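Local coordinates for protein prolyl endopeptidase (Myxococcus xanthus, PDB 2BKL) that hydrolyses oligopeptides, probably on the carboxyl side of proline and far less readily of alanine, as a serine peptidase of the prolyl oligopeptidase family, at residues A[65-70]-A[659-664]; A[385-390]-A[408-413]; A[414-419]-A[436-441]. One frame throughout, in Å; residues are numbered along the deposited sequence.

Contact 1: A[65-70]-A[659-664]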
loop_
_atom_site.group_PDB
_atom_site.type_symbol
_atom_site.label_atom_id
_atom_site.label_comp_id
_atom_site.label_asym_id
_atom_site.label_seq_id
_atom_site.Cartn_x
_atom_site.Cartn_y
_atom_site.Cartn_z
ATOM N N GLU A 65 15.951 -1.057 19.811
ATOM C CA GLU A 65 16.244 0.344 20.050
ATOM C C GLU A 65 15.555 1.244 19.010
ATOM O O GLU A 65 15.142 2.369 19.312
ATOM C CB GLU A 65 17.771 0.520 20.047
ATOM C CG GLU A 65 18.338 1.910 20.169
ATOM C CD GLU A 65 19.860 1.906 20.364
ATOM O OE1 GLU A 65 20.553 0.963 19.862
ATOM O OE2 GLU A 65 20.372 2.855 21.015
ATOM N N LEU A 66 15.398 0.736 17.792
ATOM C CA LEU A 66 14.896 1.542 16.679
ATOM C C LEU A 66 13.397 1.450 16.473
ATOM O O LEU A 66 12.764 2.439 16.101
ATOM C CB LEU A 66 15.575 1.114 15.373
ATOM C CG LEU A 66 17.053 1.457 15.244
ATOM C CD1 LEU A 66 17.638 0.769 14.045
ATOM C CD2 LEU A 66 17.244 2.973 15.195
ATOM N N PHE A 67 12.812 0.270 16.649
ATOM C CA PHE A 67 11.407 0.045 16.245
ATOM C C PHE A 67 10.388 0.480 17.288
ATOM O O PHE A 67 9.227 0.732 16.947
ATOM C CB PHE A 67 11.134 -1.423 15.895
ATOM C CG PHE A 67 11.707 -1.883 14.594
ATOM C CD1 PHE A 67 12.571 -1.100 13.834
ATOM C CD2 PHE A 67 11.403 -3.146 14.155
ATOM C CE1 PHE A 67 13.069 -1.583 12.611
ATOM C CE2 PHE A 67 11.908 -3.645 12.954
ATOM C CZ PHE A 67 12.757 -2.857 12.193
ATOM N N TYR A 68 10.768 0.501 18.564
ATOM C CA TYR A 68 9.871 1.038 19.596
ATOM C C TYR A 68 10.128 2.527 19.646
ATOM O O TYR A 68 11.244 2.955 19.926
ATOM C CB TYR A 68 10.134 0.388 20.946
ATOM C CG TYR A 68 9.652 -1.045 21.046
ATOM C CD1 TYR A 68 8.304 -1.338 21.199
ATOM C CD2 TYR A 68 10.558 -2.122 21.004
ATOM C CE1 TYR A 68 7.861 -2.661 21.308
ATOM C CE2 TYR A 68 10.142 -3.425 21.096
ATOM C CZ TYR A 68 8.794 -3.725 21.235
ATOM O OH TYR A 68 8.388 -5.057 21.307
ATOM N N THR A 69 9.124 3.324 19.302
ATOM C CA THR A 69 9.282 4.771 19.268
ATOM C C THR A 69 8.142 5.466 19.992
ATOM O O THR A 69 7.081 4.878 20.254
ATOM C CB THR A 69 9.286 5.319 17.828
ATOM O OG1 THR A 69 7.976 5.203 17.281
ATOM C CG2 THR A 69 10.171 4.506 16.911
ATOM N N ASP A 70 8.396 6.728 20.295
ATOM C CA ASP A 70 7.385 7.690 20.693
ATOM C C ASP A 70 7.062 8.468 19.442
ATOM O O ASP A 70 7.930 9.137 18.885
ATOM C CB ASP A 70 7.935 8.657 21.740
ATOM C CG ASP A 70 8.193 7.996 23.036
ATOM O OD1 ASP A 70 7.251 7.384 23.586
ATOM O OD2 ASP A 70 9.327 7.994 23.575
ATOM N N LYS A 659 7.100 -8.718 16.724
ATOM C CA LYS A 659 7.146 -9.588 15.546
ATOM C C LYS A 659 7.838 -8.924 14.364
ATOM O O LYS A 659 8.542 -9.582 13.584
ATOM C CB LYS A 659 5.741 -10.059 15.177
ATOM C CG LYS A 659 5.099 -10.990 16.241
ATOM C CD LYS A 659 5.971 -12.161 16.707
ATOM C CE LYS A 659 5.212 -13.063 17.667
ATOM N NZ LYS A 659 4.769 -12.353 18.913
ATOM N N ALA A 660 7.707 -7.621 14.228
ATOM C CA ALA A 660 8.456 -6.870 13.216
ATOM C C ALA A 660 9.954 -6.963 13.470
ATOM O O ALA A 660 10.725 -7.107 12.525
ATOM C CB ALA A 660 7.979 -5.420 13.183
ATOM N N ILE A 661 10.363 -6.900 14.739
ATOM C CA ILE A 661 11.773 -7.056 15.097
ATOM C C ILE A 661 12.230 -8.422 14.626
ATOM O O ILE A 661 13.269 -8.527 13.969
ATOM C CB ILE A 661 12.007 -6.866 16.609
ATOM C CG1 ILE A 661 11.767 -5.420 16.993
ATOM C CG2 ILE A 661 13.439 -7.264 16.979
ATOM C CD1 ILE A 661 11.609 -5.154 18.491
ATOM N N GLU A 662 11.473 -9.478 14.971
ATOM C CA GLU A 662 11.856 -10.840 14.573
ATOM C C GLU A 662 11.959 -10.983 13.056
ATOM O O GLU A 662 12.862 -11.649 12.548
ATOM C CB GLU A 662 10.885 -11.869 15.155
ATOM C CG GLU A 662 11.050 -12.083 16.647
ATOM C CD GLU A 662 10.112 -13.151 17.172
ATOM O OE1 GLU A 662 10.246 -14.314 16.737
ATOM O OE2 GLU A 662 9.241 -12.856 18.014
ATOM N N SER A 663 11.062 -10.334 12.316
ATOM C CA SER A 663 11.061 -10.491 10.870
ATOM C C SER A 663 12.292 -9.809 10.284
ATOM O O SER A 663 12.918 -10.356 9.374
ATOM C CB SER A 663 9.784 -9.910 10.263
ATOM O OG SER A 663 8.692 -10.714 10.653
ATOM N N SER A 664 12.658 -8.640 10.812
ATOM C CA SER A 664 13.815 -7.921 10.324
ATOM C C SER A 664 15.094 -8.657 10.677
ATOM O O SER A 664 16.000 -8.671 9.870
ATOM C CB SER A 664 13.846 -6.480 10.865
ATOM O OG SER A 664 12.795 -5.726 10.267
#
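Phe67, in the last turn of its helix, points its ring at one turn of the helix carrying Ala660, Ile661 and Ser664, and this ring makes the tight part of the contact. Its CA-CB bond already points toward helix 657-674, and chi1 of -73° sets CG beside the backbone N. At its outer end the ring meets Ser664 edge-on: OG lies near the ring plane, 3.5 Å from Phe67 CZ. Ala660 O approaches the same rim, 3.7 Å from Phe67 CE2. Phe67 CD2 packs 3.7 Å from Ile661 CG1, the two side chains sliding past each other in opposite directions. Ala660 CB packs more loosely, 4.2 Å from Phe67 CD2. Tyr68, the first residue to leave helical geometry, adds a small but close touch, mainly through CE2, 3.5 Å from Ile661 CD1, the side chains crossing at about a right angle. The hydroxyl of Tyr68 is bonded elsewhere, to Glu92. None of the touching residues is fully buried; Glu65 and Glu662 are exposed and start out away from the facing segment, Glu65 pairing with Arg62. An alanine in place of Phe67 would probably open a gap between the helices, taking the ring from Ile661 CG1 and Ser664 OG and leaving them Phe63 as an aromatic neighbour. Within the fold, helix 56-67 runs directly into propeller strand 71-78, while helix 657-674 follows strand 641-646, the edge of the hydrolase sheet; Phe63, one turn before Phe67, meets its ring and extends the packing onto Ile661 and Ser664.

Contact 2: A[385-390]-A[408-413]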
loop_
_atom_site.group_PDB
_atom_site.type_symbol
_atom_site.label_atom_id
_atom_site.label_comp_id
_atom_site.label_asym_id
_atom_site.label_seq_id
_atom_site.Cartn_x
_atom_site.Cartn_y
_atom_site.Cartn_z
ATOM N N THR A 385 16.804 9.396 5.458
ATOM C CA THR A 385 17.598 9.579 6.679
ATOM C C THR A 385 16.972 10.505 7.760
ATOM O O THR A 385 17.625 10.814 8.766
ATOM C CB THR A 385 18.984 10.126 6.285
ATOM O OG1 THR A 385 18.855 11.435 5.733
ATOM C CG2 THR A 385 19.596 9.313 5.164
ATOM N N THR A 386 15.721 10.915 7.568
ATOM C CA THR A 386 15.006 11.871 8.449
ATOM C C THR A 386 13.728 11.219 8.965
ATOM O O THR A 386 12.770 11.057 8.206
ATOM C CB THR A 386 14.573 13.168 7.679
ATOM O OG1 THR A 386 15.707 13.874 7.191
ATOM C CG2 THR A 386 13.914 14.180 8.617
ATOM N N PRO A 387 13.670 10.871 10.243
ATOM C CA PRO A 387 12.411 10.398 10.827
ATOM C C PRO A 387 11.246 11.391 10.668
ATOM O O PRO A 387 11.503 12.585 10.531
ATOM C CB PRO A 387 12.781 10.188 12.317
ATOM C CG PRO A 387 14.221 9.964 12.303
ATOM C CD PRO A 387 14.764 10.841 11.227
ATOM N N ARG A 388 10.001 10.910 10.713
ATOM C CA ARG A 388 8.819 11.733 10.474
ATOM C C ARG A 388 8.805 12.989 11.302
ATOM O O ARG A 388 8.993 12.966 12.505
ATOM C CB ARG A 388 7.520 10.961 10.785
ATOM C CG ARG A 388 7.051 10.035 9.702
ATOM C CD ARG A 388 6.026 9.007 10.179
ATOM N NE ARG A 388 4.899 9.586 10.911
ATOM C CZ ARG A 388 3.701 9.864 10.378
ATOM N NH1 ARG A 388 3.442 9.605 9.099
ATOM N NH2 ARG A 388 2.740 10.393 11.140
ATOM N N GLN A 389 8.553 14.090 10.617
ATOM C CA GLN A 389 8.314 15.378 11.220
ATOM C C GLN A 389 6.951 15.838 10.765
ATOM O O GLN A 389 6.617 15.691 9.603
ATOM C CB GLN A 389 9.332 16.365 10.717
ATOM C CG GLN A 389 10.769 16.014 11.145
ATOM C CD GLN A 389 11.828 16.908 10.548
ATOM O OE1 GLN A 389 11.563 17.713 9.653
ATOM N NE2 GLN A 389 13.057 16.729 11.010
ATOM N N ILE A 390 6.171 16.419 11.650
ATOM C CA ILE A 390 4.911 17.025 11.299
ATOM C C ILE A 390 4.985 18.511 11.513
ATOM O O ILE A 390 5.419 18.964 12.553
ATOM C CB ILE A 390 3.770 16.447 12.133
ATOM C CG1 ILE A 390 3.679 14.934 11.951
ATOM C CG2 ILE A 390 2.458 17.153 11.780
ATOM C CD1 ILE A 390 2.677 14.316 12.888
ATOM N N VAL A 408 14.886 9.261 17.052
ATOM C CA VAL A 408 15.404 7.936 16.744
ATOM C C VAL A 408 16.907 7.950 17.069
ATOM O O VAL A 408 17.587 8.914 16.744
ATOM C CB VAL A 408 15.177 7.620 15.237
ATOM C CG1 VAL A 408 15.771 6.285 14.857
ATOM C CG2 VAL A 408 13.699 7.612 14.892
ATOM N N PRO A 409 17.428 6.917 17.732
ATOM C CA PRO A 409 18.849 6.898 18.120
ATOM C C PRO A 409 19.743 6.574 16.927
ATOM O O PRO A 409 20.204 5.442 16.785
ATOM C CB PRO A 409 18.904 5.814 19.194
ATOM C CG PRO A 409 17.795 4.894 18.835
ATOM C CD PRO A 409 16.708 5.750 18.253
ATOM N N MET A 410 20.001 7.580 16.105
ATOM C CA MET A 410 20.821 7.449 14.900
ATOM C C MET A 410 21.429 8.803 14.604
ATOM O O MET A 410 20.978 9.808 15.145
ATOM C CB MET A 410 19.940 7.059 13.714
ATOM C CG MET A 410 18.735 8.001 13.589
ATOM S SD MET A 410 18.016 8.256 11.999
ATOM C CE MET A 410 19.452 8.174 10.974
ATOM N N ASN A 411 22.448 8.835 13.752
ATOM C CA ASN A 411 23.079 10.088 13.334
ATOM C C ASN A 411 22.930 10.256 11.836
ATOM O O ASN A 411 23.666 9.631 11.073
ATOM C CB ASN A 411 24.559 10.106 13.721
ATOM C CG ASN A 411 25.265 11.401 13.295
ATOM O OD1 ASN A 411 24.667 12.304 12.689
ATOM N ND2 ASN A 411 26.555 11.494 13.621
ATOM N N PRO A 412 21.966 11.075 11.406
ATOM C CA PRO A 412 21.666 11.239 9.974
ATOM C C PRO A 412 22.849 11.726 9.133
ATOM O O PRO A 412 22.900 11.404 7.936
ATOM C CB PRO A 412 20.539 12.279 9.957
ATOM C CG PRO A 412 19.966 12.263 11.334
ATOM C CD PRO A 412 21.066 11.895 12.250
ATOM N N GLU A 413 23.783 12.459 9.734
ATOM C CA GLU A 413 24.922 13.030 9.006
ATOM C C GLU A 413 25.927 11.996 8.515
ATOM O O GLU A 413 26.806 12.296 7.697
ATOM C CB GLU A 413 25.649 14.058 9.891
ATOM C CG GLU A 413 24.766 15.220 10.325
ATOM C CD GLU A 413 24.119 15.947 9.150
ATOM O OE1 GLU A 413 24.870 16.496 8.303
ATOM O OE2 GLU A 413 22.857 15.959 9.062
#
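Thr385 and Pro412 bring the backbones closest, with CA atoms 5.5 Å apart, and the chains spread to 7.1 Å between the CA atoms of Pro387 and Val408. At the near end a backbone oxygen is packed against apolar groups: Thr385 O faces Pro412 CB at 3.5 Å and Met410 CE at 3.9 Å. This carbonyl is buried by the contact and has no hydrogen-bond partner in the model, so the oxygen is probably an energetic cost of the contact. At the wider end two compact side chains meet: Pro387 CG sits 3.5 Å from Val408 CG2, the ring and the branched chain crossing obliquely. Val408 CG2 reaches it from the position anti to the carbonyl carbon. Met410 lies between these two patches. Its chain bends at chi3 (-35°), folding the methyl to the Thr385 carbonyl while SD stays 4.2 Å from Pro387 CG. The 408-413 chain is shaped by its own turns: Pro409 is the centre of an inverse gamma turn, closed by a weak bond from Met410 N to Val408 O, and Asn411 OD1 accepts from Glu413 N at 3.1 Å in an Asx turn. Phe464 touches both Pro387 and Met410 from a loop. Strand 386-394 is an inner strand of the last propeller sheet, between strands 376-383 and 400-405. The loop containing 408-413 leaves that sheet for strand 415-423, whose Tyr415 touches Thr385 and Met410.

Contact 3: A[414-419]-A[436-441]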
loop_
_atom_site.group_PDB
_atom_site.type_symbol
_atom_site.label_atom_id
_atom_site.label_comp_id
_atom_site.label_asym_id
_atom_site.label_seq_id
_atom_site.Cartn_x
_atom_site.Cartn_y
_atom_site.Cartn_z
ATOM N N GLN A 414 25.786 10.769 8.978
ATOM C CA GLN A 414 26.633 9.686 8.501
ATOM C C GLN A 414 26.209 9.156 7.127
ATOM O O GLN A 414 26.948 8.400 6.530
ATOM C CB GLN A 414 26.680 8.537 9.522
ATOM C CG GLN A 414 27.609 8.884 10.720
ATOM C CD GLN A 414 27.520 7.914 11.888
ATOM O OE1 GLN A 414 27.075 6.772 11.737
ATOM N NE2 GLN A 414 27.935 8.384 13.079
ATOM N N TYR A 415 25.028 9.529 6.641
ATOM C CA TYR A 415 24.450 8.920 5.440
ATOM C C TYR A 415 24.153 9.956 4.381
ATOM O O TYR A 415 24.022 11.161 4.663
ATOM C CB TYR A 415 23.130 8.185 5.770
ATOM C CG TYR A 415 23.219 7.329 6.986
ATOM C CD1 TYR A 415 23.901 6.145 6.968
ATOM C CD2 TYR A 415 22.666 7.733 8.177
ATOM C CE1 TYR A 415 24.022 5.361 8.106
ATOM C CE2 TYR A 415 22.781 6.960 9.324
ATOM C CZ TYR A 415 23.470 5.796 9.287
ATOM O OH TYR A 415 23.618 5.029 10.431
ATOM N N GLN A 416 24.080 9.485 3.145
ATOM C CA GLN A 416 23.623 10.348 2.069
ATOM C C GLN A 416 22.691 9.606 1.166
ATOM O O GLN A 416 22.665 8.363 1.122
ATOM C CB GLN A 416 24.762 10.933 1.271
ATOM C CG GLN A 416 25.561 9.928 0.515
ATOM C CD GLN A 416 26.743 10.530 -0.232
ATOM O OE1 GLN A 416 27.859 10.059 -0.097
ATOM N NE2 GLN A 416 26.489 11.566 -1.027
ATOM N N VAL A 417 21.923 10.391 0.437
ATOM C CA VAL A 417 20.922 9.907 -0.499
ATOM C C VAL A 417 21.237 10.530 -1.840
ATOM O O VAL A 417 21.414 11.756 -1.938
ATOM C CB VAL A 417 19.499 10.357 -0.113
ATOM C CG1 VAL A 417 18.463 9.829 -1.106
ATOM C CG2 VAL A 417 19.163 9.946 1.335
ATOM N N GLU A 418 21.412 9.679 -2.841
ATOM C CA GLU A 418 21.564 10.093 -4.225
ATOM C C GLU A 418 20.272 9.811 -4.988
ATOM O O GLU A 418 19.514 8.885 -4.648
ATOM C CB GLU A 418 22.668 9.275 -4.891
ATOM C CG GLU A 418 23.941 9.102 -4.075
ATOM C CD GLU A 418 24.940 8.355 -4.897
ATOM O OE1 GLU A 418 25.290 8.892 -5.965
ATOM O OE2 GLU A 418 25.314 7.224 -4.522
ATOM N N GLN A 419 20.021 10.600 -6.019
ATOM C CA GLN A 419 19.045 10.290 -7.036
ATOM C C GLN A 419 19.727 10.229 -8.377
ATOM O O GLN A 419 20.430 11.200 -8.789
ATOM C CB GLN A 419 17.902 11.286 -7.084
ATOM C CG GLN A 419 16.812 10.863 -8.122
ATOM C CD GLN A 419 15.582 11.735 -8.129
ATOM O OE1 GLN A 419 15.689 12.984 -8.162
ATOM N NE2 GLN A 419 14.427 11.102 -8.083
ATOM N N HIS A 436 23.329 5.313 1.272
ATOM C CA HIS A 436 24.492 4.647 1.844
ATOM C C HIS A 436 25.229 5.581 2.788
ATOM O O HIS A 436 25.008 6.783 2.794
ATOM C CB HIS A 436 25.445 4.175 0.742
ATOM C CG HIS A 436 25.784 5.247 -0.234
ATOM N ND1 HIS A 436 26.776 6.188 -0.009
ATOM C CD2 HIS A 436 25.267 5.536 -1.449
ATOM C CE1 HIS A 436 26.830 7.016 -1.039
ATOM N NE2 HIS A 436 25.925 6.641 -1.924
ATOM N N ARG A 437 26.154 5.021 3.566
ATOM C CA ARG A 437 27.059 5.861 4.352
ATOM C C ARG A 437 27.865 6.774 3.434
ATOM O O ARG A 437 28.280 6.374 2.336
ATOM C CB ARG A 437 28.033 5.013 5.168
ATOM C CG ARG A 437 27.425 4.305 6.356
ATOM C CD ARG A 437 28.416 3.480 7.123
ATOM N NE ARG A 437 29.370 4.374 7.766
ATOM C CZ ARG A 437 29.125 5.015 8.920
ATOM N NH1 ARG A 437 27.987 4.826 9.596
ATOM N NH2 ARG A 437 30.032 5.856 9.404
ATOM N N LYS A 438 28.159 7.972 3.916
ATOM C CA LYS A 438 29.029 8.894 3.182
ATOM C C LYS A 438 30.391 8.311 2.864
ATOM O O LYS A 438 30.952 8.629 1.818
ATOM C CB LYS A 438 29.183 10.218 3.947
ATOM C CG LYS A 438 27.941 11.041 3.935
ATOM C CD LYS A 438 28.133 12.440 4.550
ATOM C CE LYS A 438 26.815 13.182 4.699
ATOM N NZ LYS A 438 26.970 14.367 5.574
ATOM N N ASP A 439 30.938 7.494 3.761
ATOM C CA ASP A 439 32.255 6.878 3.545
ATOM C C ASP A 439 32.287 5.564 2.752
ATOM O O ASP A 439 33.311 4.890 2.701
ATOM C CB ASP A 439 32.986 6.720 4.878
ATOM C CG ASP A 439 32.306 5.782 5.843
ATOM O OD1 ASP A 439 31.383 4.982 5.494
ATOM O OD2 ASP A 439 32.680 5.782 7.048
ATOM N N LEU A 440 31.178 5.200 2.124
ATOM C CA LEU A 440 31.129 4.001 1.311
ATOM C C LEU A 440 32.256 4.012 0.309
ATOM O O LEU A 440 32.441 5.001 -0.395
ATOM C CB LEU A 440 29.817 3.965 0.527
ATOM C CG LEU A 440 29.591 2.759 -0.386
ATOM C CD1 LEU A 440 29.080 1.609 0.469
ATOM C CD2 LEU A 440 28.618 3.125 -1.534
ATOM N N LYS A 441 32.977 2.902 0.222
ATOM C CA LYS A 441 33.926 2.681 -0.862
ATOM C C LYS A 441 33.188 2.201 -2.108
ATOM O O LYS A 441 32.398 1.258 -2.046
ATOM C CB LYS A 441 34.983 1.650 -0.442
ATOM C CG LYS A 441 35.540 1.872 0.967
ATOM C CD LYS A 441 36.952 1.316 1.187
ATOM C CE LYS A 441 37.723 2.204 2.164
ATOM N NZ LYS A 441 38.875 1.498 2.826
HETATM O O HOH W 1 29.775 7.800 6.605
HETATM O O HOH W 2 30.095 10.953 0.169
#
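Gln416 and His436 form an antiparallel hydrogen-bonded pair, its two backbone bonds running from Gln416 N to His436 O (2.9 Å) and from His436 N to Gln416 O (3.1 Å). Beside it Tyr415 and Arg437 make the non-hydrogen-bonded pair, and Lys438 N then donates to Gln414 O at 2.9 Å. Gln414 O also takes a bond from a water, which in turn accepts from Asp439 N. At the far end of its side chain, Lys438 NZ makes a weak hydrogen bond to Glu413 O.

Both imidazole nitrogens of His436 donate. NE2 reaches Glu418 OE2 at 2.7 Å on the anti side of the carboxylate, whose plane stands 88° from the ring. ND1 gives an almost straight bond of 2.8 Å to Arg437 O, which Leu440 N approaches from the opposite face to close a type I turn. Two donating nitrogens beside a carboxylate would be consistent with a positively charged imidazole. Glu418 OE2 has a second partner, the hydroxyl of Tyr521. With CG between the backbone N and the carbonyl carbon (chi1 51°), the ring comes close to Gln416, and Gln416 OE1 lies 3.3 Å from His436 CE1.

Arg437 spans two partners. NH1 donates to Gln414 OE1 at 3.0 Å from above the amide plane, while NE forms a 3.1 Å salt bridge with Asp439 OD1. Gln414 and Arg437 lie side by side, pointing the same way. Tyr415 directs its hydroxyl to Asp473, its ring crossing the stem of Arg437.

These residues form the open end of a beta hairpin, strands 415-423 and 429-437, which begins the hydrolase sheet; the antiparallel second strand joining a mainly parallel sheet is characteristic of the alpha/beta-hydrolase fold.

In the fold
The three contacts follow the junction between propeller and hydrolase domain. Contacts 1 and 2, with centres about 16 Å apart, meet directly: Glu65 CG lies 3.3 Å from Pro409 CG and Leu66 CD2 3.6 Å from Val408 CG1, so the chain entering the propeller packs against the chain leaving it. Contact 3, about 15 Å from contact 2 between centres, takes up that chain as the first hydrolase strand, with Met410 CE 3.9 Å from Tyr415 CE2. Contact 1 encloses both others along the sequence. Its helix 657-674 begins shortly after His651; His651 and Ser533 both line the pocket of the bound benzyloxycarbonyl-Ala-Pro ligand and are probably two members of the catalytic triad, with Asp616.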